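Long-range contacts in regulator of nonsense transcripts 2 (Homo sapiens, PDB 4CEM), which acts in nonsense-mediated mRNA decay as the factor UPF2, a protein with three MIF4G domains: residues 250-255 with 290-294; 186-192 with 243-247. All blocks are in the same frame, centred on the assembly; numbering follows the deposited sequence.

Coming from the N terminus, the chain reaches the turn after helix 164-181 and the start of helix 189-204, residues 186-192, which later meet 243-247 on the long helix 230-259. That is interaction 2, and it closes a mostly helical loop of 50 residues. Interaction 1 opens only a few residues further along helix 230-259, at 250-255, and closes a shorter loop when helix 283-303 returns with residues 290-294. The two loops follow in series, neither nesting nor crossing, and share helix 230-259. They also touch in space: His-250 packs on His-186 and Leu-293 on Leu-247, so helices 189-204, 230-259 and 283-303 are joined around the shared helix 230-259.

Interaction 1: residues 250-255 with 290-294; sequences HLKRDH and YQKLL
Leu-293 reaches across from helix 283-303 to helix 230-259 and lays CD1 on His-250 and CD2 on both His-250 and Leu-251. CD2 stands over one face of the His-250 ring, 4.3 Å from its centroid, a CH-pi contact, while Leu-293 CD1 lies 3.7 Å from His-250 CD2. The same Leu-293 CD2 comes within 3.7 Å of Leu-251 CD1, the two leucines sliding past each other in opposite directions. Leu-251 also sends CD1 to within 3.8 Å of Leu-294 CA, so its tip rests on the backbone of the partner helix. One turn away, Tyr-290 presents CD1 and CE1 to the backbone of Asp-254 and His-255, with Leu-251 O near the plane of its ring. The ring gets there because CG is anti to the backbone N (chi1 172°), which sends it across toward the other helix. Its hydroxyl OH ends 3.1 Å from His-255 ND1; these two rings lie at 23° but are slid so far apart that they barely overlap.

The two helices run roughly antiparallel, at 149° between their directions, an antiparallel helix packing of the kind found in all-helical MIF4G domains, and their local axes come within 10.4 Å. Further out, Asp-254 OD1 forms a salt bridge with Arg-253 NH1 at 3.2 Å, along its own helix. The His-250 ring also meets that of His-186, planes near parallel, from interaction 2. Leu-311, near the end of the modelled chain, packs on His-255, Tyr-290 and Leu-294, and Pro-312 also touches His-255.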
loop_
_atom_site.group_PDB
_atom_site.type_symbol
_atom_site.label_atom_id
_atom_site.label_comp_id
_atom_site.label_asym_id
_atom_site.label_seq_id
_atom_site.Cartn_x
_atom_site.Cartn_y
_atom_site.Cartn_z
ATOM N N HIS A 250 -19.726 -5.602 -9.819
ATOM C CA HIS A 250 -19.388 -7.004 -9.563
ATOM C C HIS A 250 -20.061 -7.540 -8.317
ATOM O O HIS A 250 -20.254 -8.751 -8.191
ATOM C CB HIS A 250 -17.862 -7.162 -9.505
ATOM C CG HIS A 250 -17.373 -8.595 -9.361
ATOM N ND1 HIS A 250 -17.937 -9.627 -10.013
ATOM C CD2 HIS A 250 -16.308 -9.128 -8.629
ATOM C CE1 HIS A 250 -17.284 -10.767 -9.697
ATOM N NE2 HIS A 250 -16.289 -10.457 -8.852
ATOM N N LEU A 251 -20.444 -6.659 -7.391
ATOM C CA LEU A 251 -21.201 -7.077 -6.206
ATOM C C LEU A 251 -22.676 -7.327 -6.532
ATOM O O LEU A 251 -23.275 -8.277 -6.017
ATOM C CB LEU A 251 -21.093 -6.035 -5.089
ATOM C CG LEU A 251 -21.696 -6.451 -3.742
ATOM C CD1 LEU A 251 -20.840 -7.517 -3.078
ATOM C CD2 LEU A 251 -21.859 -5.250 -2.823
ATOM N N LYS A 252 -23.259 -6.461 -7.365
ATOM C CA LYS A 252 -24.657 -6.610 -7.780
ATOM C C LYS A 252 -24.830 -7.867 -8.618
ATOM O O LYS A 252 -25.628 -8.735 -8.273
ATOM C CB LYS A 252 -25.149 -5.393 -8.574
ATOM C CG LYS A 252 -25.423 -4.154 -7.734
ATOM C CD LYS A 252 -26.332 -3.183 -8.475
ATOM C CE LYS A 252 -26.178 -1.749 -7.983
ATOM N NZ LYS A 252 -25.009 -1.060 -8.599
ATOM N N ARG A 253 -24.078 -7.964 -9.711
ATOM C CA ARG A 253 -24.090 -9.171 -10.538
ATOM C C ARG A 253 -24.123 -10.420 -9.662
ATOM O O ARG A 253 -25.050 -11.222 -9.750
ATOM C CB ARG A 253 -22.872 -9.229 -11.470
ATOM C CG ARG A 253 -23.124 -8.731 -12.886
ATOM C CD ARG A 253 -22.261 -9.463 -13.910
ATOM N NE ARG A 253 -20.847 -9.064 -13.880
ATOM C CZ ARG A 253 -19.861 -9.701 -13.237
ATOM N NH1 ARG A 253 -20.087 -10.804 -12.523
ATOM N NH2 ARG A 253 -18.620 -9.224 -13.307
ATOM N N ASP A 254 -23.126 -10.559 -8.796
ATOM C CA ASP A 254 -23.010 -11.742 -7.949
ATOM C C ASP A 254 -24.133 -11.876 -6.913
ATOM O O ASP A 254 -24.343 -12.964 -6.384
ATOM C CB ASP A 254 -21.645 -11.778 -7.256
ATOM C CG ASP A 254 -20.500 -11.943 -8.239
ATOM O OD1 ASP A 254 -20.643 -11.491 -9.396
ATOM O OD2 ASP A 254 -19.462 -12.525 -7.861
ATOM N N HIS A 255 -24.848 -10.791 -6.618
ATOM C CA HIS A 255 -26.046 -10.889 -5.777
ATOM C C HIS A 255 -27.163 -11.554 -6.542
ATOM O O HIS A 255 -27.731 -12.546 -6.082
ATOM C CB HIS A 255 -26.486 -9.519 -5.257
ATOM C CG HIS A 255 -27.529 -9.587 -4.157
ATOM N ND1 HIS A 255 -27.560 -10.318 -2.966
ATOM C CD2 HIS A 255 -28.681 -8.889 -4.203
ATOM C CE1 HIS A 255 -28.721 -10.023 -2.341
ATOM N NE2 HIS A 255 -29.408 -9.150 -3.098
ATOM N N TYR A 290 -18.660 -14.522 -2.301
ATOM C CA TYR A 290 -19.597 -13.404 -2.211
ATOM C C TYR A 290 -19.423 -12.718 -0.861
ATOM O O TYR A 290 -19.266 -11.497 -0.796
ATOM C CB TYR A 290 -21.049 -13.871 -2.384
ATOM C CG TYR A 290 -22.081 -12.790 -2.113
ATOM C CD1 TYR A 290 -22.507 -11.933 -3.126
ATOM C CD2 TYR A 290 -22.629 -12.625 -0.839
ATOM C CE1 TYR A 290 -23.448 -10.943 -2.879
ATOM C CE2 TYR A 290 -23.570 -11.640 -0.583
ATOM C CZ TYR A 290 -23.974 -10.802 -1.605
ATOM O OH TYR A 290 -24.904 -9.821 -1.351
ATOM N N GLN A 291 -19.440 -13.513 0.208
ATOM C CA GLN A 291 -19.282 -12.989 1.564
ATOM C C GLN A 291 -18.008 -12.165 1.724
ATOM O O GLN A 291 -18.008 -11.149 2.422
ATOM C CB GLN A 291 -19.305 -14.125 2.598
ATOM C CG GLN A 291 -20.702 -14.552 3.018
ATOM C CD GLN A 291 -21.430 -13.478 3.808
ATOM O OE1 GLN A 291 -21.858 -12.465 3.253
ATOM N NE2 GLN A 291 -21.581 -13.699 5.110
ATOM N N LYS A 292 -16.935 -12.603 1.072
ATOM C CA LYS A 292 -15.660 -11.885 1.098
ATOM C C LYS A 292 -15.683 -10.640 0.206
ATOM O O LYS A 292 -15.077 -9.625 0.550
ATOM C CB LYS A 292 -14.515 -12.820 0.699
ATOM C CG LYS A 292 -14.299 -13.932 1.710
ATOM C CD LYS A 292 -13.231 -14.923 1.284
ATOM C CE LYS A 292 -13.017 -15.949 2.384
ATOM N NZ LYS A 292 -12.377 -17.201 1.898
ATOM N N LEU A 293 -16.379 -10.722 -0.929
ATOM C CA LEU A 293 -16.549 -9.572 -1.824
ATOM C C LEU A 293 -17.434 -8.498 -1.180
ATOM O O LEU A 293 -17.201 -7.301 -1.362
ATOM C CB LEU A 293 -17.158 -10.006 -3.159
ATOM C CG LEU A 293 -17.103 -8.953 -4.273
ATOM C CD1 LEU A 293 -15.763 -9.004 -4.992
ATOM C CD2 LEU A 293 -18.255 -9.133 -5.254
ATOM N N LEU A 294 -18.455 -8.935 -0.445
ATOM C CA LEU A 294 -19.303 -8.028 0.335
ATOM C C LEU A 294 -18.484 -7.345 1.432
ATOM O O LEU A 294 -18.611 -6.143 1.641
ATOM C CB LEU A 294 -20.473 -8.802 0.954
ATOM C CG LEU A 294 -21.519 -8.034 1.769
ATOM C CD1 LEU A 294 -22.493 -7.293 0.865
ATOM C CD2 LEU A 294 -22.271 -8.987 2.685
#

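Interaction 2: residues 186-192 with 243-247; sequences HTHVSVV and YFTSL
His-186 leans from the turn before helix 189-204 onto helix 230-259, and its side chain runs along Leu-247, then reaches Tyr-243 and Ser-246. CB lies 3.9 Å from Leu-247 CD1, and CG is closer to the same methyl. With CG anti to the carbonyl carbon (chi1 -75°), the imidazole is carried over Leu-247, at the end of 243-247, where Leu-247 CA sits over one face, 3.9 Å from the ring centroid in a CH-pi contact. At the edge of the ring, CD2 approaches Tyr-243 CZ and OH, and the two rings form an edge-to-face (T-shaped) pair, planes at 80°, with the histidine edge toward the tyrosine face. The tip, NE2, hydrogen-bonds Ser-246 OG at 2.5 Å; either atom could be the donor, and so short a value is doubtful at 2.6 Å resolution. The remaining ring nitrogen, ND1, is hydrogen-bonded to Glu-184 O, which holds the ring at its other nitrogen.

Beyond the histidine, the first turn of helix 189-204 packs on Tyr-243. Val-192 CG2 stands over one face of its ring, 4.0 Å from the centroid, and Val-189 CG2 lies 3.3 Å from Tyr-243 OH. Val-189 CG2 also reaches Leu-247 CD1 at 4.0 Å. This is packing between helices of the MIF4G domain, with His-188 at the N-cap of helix 189-204 and Asp-182 OD2 accepting from His-188 N and, weakly, bonding Tyr-243 OH. Bonds at both nitrogens of His-186 would tend to hold the ring's rotation; ND1, facing a carbonyl, is likely to donate to Glu-184 O, whereas the proton linking histidine and serine is not located.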
loop_
_atom_site.group_PDB
_atom_site.type_symbol
_atom_site.label_atom_id
_atom_site.label_comp_id
_atom_site.label_asym_id
_atom_site.label_seq_id
_atom_site.Cartn_x
_atom_site.Cartn_y
_atom_site.Cartn_z
ATOM N N HIS A 186 -12.240 -9.179 -9.643
ATOM C CA HIS A 186 -11.661 -8.202 -8.736
ATOM C C HIS A 186 -10.679 -8.879 -7.835
ATOM O O HIS A 186 -10.967 -9.168 -6.676
ATOM C CB HIS A 186 -12.756 -7.459 -7.992
ATOM C CG HIS A 186 -13.464 -6.447 -8.854
ATOM N ND1 HIS A 186 -14.446 -6.784 -9.707
ATOM C CD2 HIS A 186 -13.257 -5.080 -9.012
ATOM C CE1 HIS A 186 -14.867 -5.683 -10.356
ATOM N NE2 HIS A 186 -14.138 -4.643 -9.929
ATOM N N THR A 187 -9.501 -9.145 -8.395
ATOM C CA THR A 187 -8.455 -9.932 -7.743
ATOM C C THR A 187 -7.481 -9.081 -6.924
ATOM O O THR A 187 -6.825 -9.582 -6.015
ATOM C CB THR A 187 -7.664 -10.742 -8.791
ATOM O OG1 THR A 187 -7.524 -9.967 -9.989
ATOM C CG2 THR A 187 -8.393 -12.031 -9.124
ATOM N N HIS A 188 -7.396 -7.793 -7.238
ATOM C CA HIS A 188 -6.491 -6.885 -6.536
ATOM C C HIS A 188 -7.178 -6.082 -5.447
ATOM O O HIS A 188 -6.624 -5.094 -4.974
ATOM C CB HIS A 188 -5.822 -5.929 -7.535
ATOM C CG HIS A 188 -5.033 -6.624 -8.635
ATOM N ND1 HIS A 188 -5.548 -6.870 -9.854
ATOM C CD2 HIS A 188 -3.719 -7.096 -8.663
ATOM C CE1 HIS A 188 -4.621 -7.479 -10.617
ATOM N NE2 HIS A 188 -3.503 -7.617 -9.886
ATOM N N VAL A 189 -8.368 -6.495 -5.013
ATOM C CA VAL A 189 -9.162 -5.676 -4.085
ATOM C C VAL A 189 -8.391 -5.356 -2.816
ATOM O O VAL A 189 -8.310 -4.192 -2.409
ATOM C CB VAL A 189 -10.485 -6.346 -3.679
ATOM C CG1 VAL A 189 -11.299 -5.407 -2.805
ATOM C CG2 VAL A 189 -11.282 -6.723 -4.909
ATOM N N SER A 190 -7.825 -6.394 -2.205
ATOM C CA SER A 190 -7.049 -6.244 -0.977
ATOM C C SER A 190 -5.824 -5.339 -1.172
ATOM O O SER A 190 -5.368 -4.696 -0.231
ATOM C CB SER A 190 -6.595 -7.610 -0.464
ATOM O OG SER A 190 -5.555 -8.119 -1.278
ATOM N N VAL A 191 -5.289 -5.306 -2.389
ATOM C CA VAL A 191 -4.195 -4.390 -2.721
ATOM C C VAL A 191 -4.668 -2.930 -2.699
ATOM O O VAL A 191 -3.949 -2.053 -2.212
ATOM C CB VAL A 191 -3.552 -4.743 -4.084
ATOM C CG1 VAL A 191 -2.661 -3.620 -4.580
ATOM C CG2 VAL A 191 -2.756 -6.033 -3.959
ATOM N N VAL A 192 -5.873 -2.677 -3.209
ATOM C CA VAL A 192 -6.428 -1.319 -3.237
ATOM C C VAL A 192 -6.853 -0.869 -1.841
ATOM O O VAL A 192 -6.707 0.299 -1.484
ATOM C CB VAL A 192 -7.630 -1.216 -4.186
ATOM C CG1 VAL A 192 -8.224 0.181 -4.146
ATOM C CG2 VAL A 192 -7.209 -1.567 -5.601
ATOM N N TYR A 243 -12.806 2.505 -9.589
ATOM C CA TYR A 243 -12.599 1.122 -9.161
ATOM C C TYR A 243 -13.764 0.679 -8.298
ATOM O O TYR A 243 -14.321 -0.397 -8.491
ATOM C CB TYR A 243 -11.312 0.977 -8.356
ATOM C CG TYR A 243 -10.998 -0.452 -7.968
ATOM C CD1 TYR A 243 -10.228 -1.265 -8.796
ATOM C CD2 TYR A 243 -11.458 -0.987 -6.772
ATOM C CE1 TYR A 243 -9.932 -2.572 -8.447
ATOM C CE2 TYR A 243 -11.165 -2.293 -6.408
ATOM C CZ TYR A 243 -10.402 -3.085 -7.248
ATOM O OH TYR A 243 -10.109 -4.386 -6.898
ATOM N N PHE A 244 -14.116 1.520 -7.333
ATOM C CA PHE A 244 -15.199 1.217 -6.420
ATOM C C PHE A 244 -16.506 0.991 -7.169
ATOM O O PHE A 244 -17.274 0.086 -6.829
ATOM C CB PHE A 244 -15.382 2.340 -5.404
ATOM C CG PHE A 244 -16.562 2.134 -4.514
ATOM C CD1 PHE A 244 -16.523 1.174 -3.518
ATOM C CD2 PHE A 244 -17.728 2.866 -4.698
ATOM C CE1 PHE A 244 -17.620 0.959 -2.696
ATOM C CE2 PHE A 244 -18.828 2.655 -3.882
ATOM C CZ PHE A 244 -18.775 1.698 -2.878
ATOM N N THR A 245 -16.760 1.833 -8.165
ATOM C CA THR A 245 -17.898 1.654 -9.067
ATOM C C THR A 245 -17.877 0.260 -9.718
ATOM O O THR A 245 -18.837 -0.514 -9.617
ATOM C CB THR A 245 -17.878 2.725 -10.165
ATOM O OG1 THR A 245 -18.114 4.006 -9.571
ATOM C CG2 THR A 245 -18.931 2.437 -11.229
ATOM N N SER A 246 -16.764 -0.045 -10.374
ATOM C CA SER A 246 -16.548 -1.353 -10.966
ATOM C C SER A 246 -16.810 -2.473 -9.953
ATOM O O SER A 246 -17.473 -3.454 -10.269
ATOM C CB SER A 246 -15.120 -1.440 -11.522
ATOM O OG SER A 246 -14.641 -2.764 -11.481
ATOM N N LEU A 247 -16.301 -2.317 -8.736
ATOM C CA LEU A 247 -16.439 -3.344 -7.698
ATOM C C LEU A 247 -17.890 -3.532 -7.259
ATOM O O LEU A 247 -18.284 -4.626 -6.850
ATOM C CB LEU A 247 -15.573 -2.992 -6.482
ATOM C CG LEU A 247 -15.601 -3.965 -5.299
ATOM C CD1 LEU A 247 -14.994 -5.307 -5.681
ATOM C CD2 LEU A 247 -14.871 -3.363 -4.110
#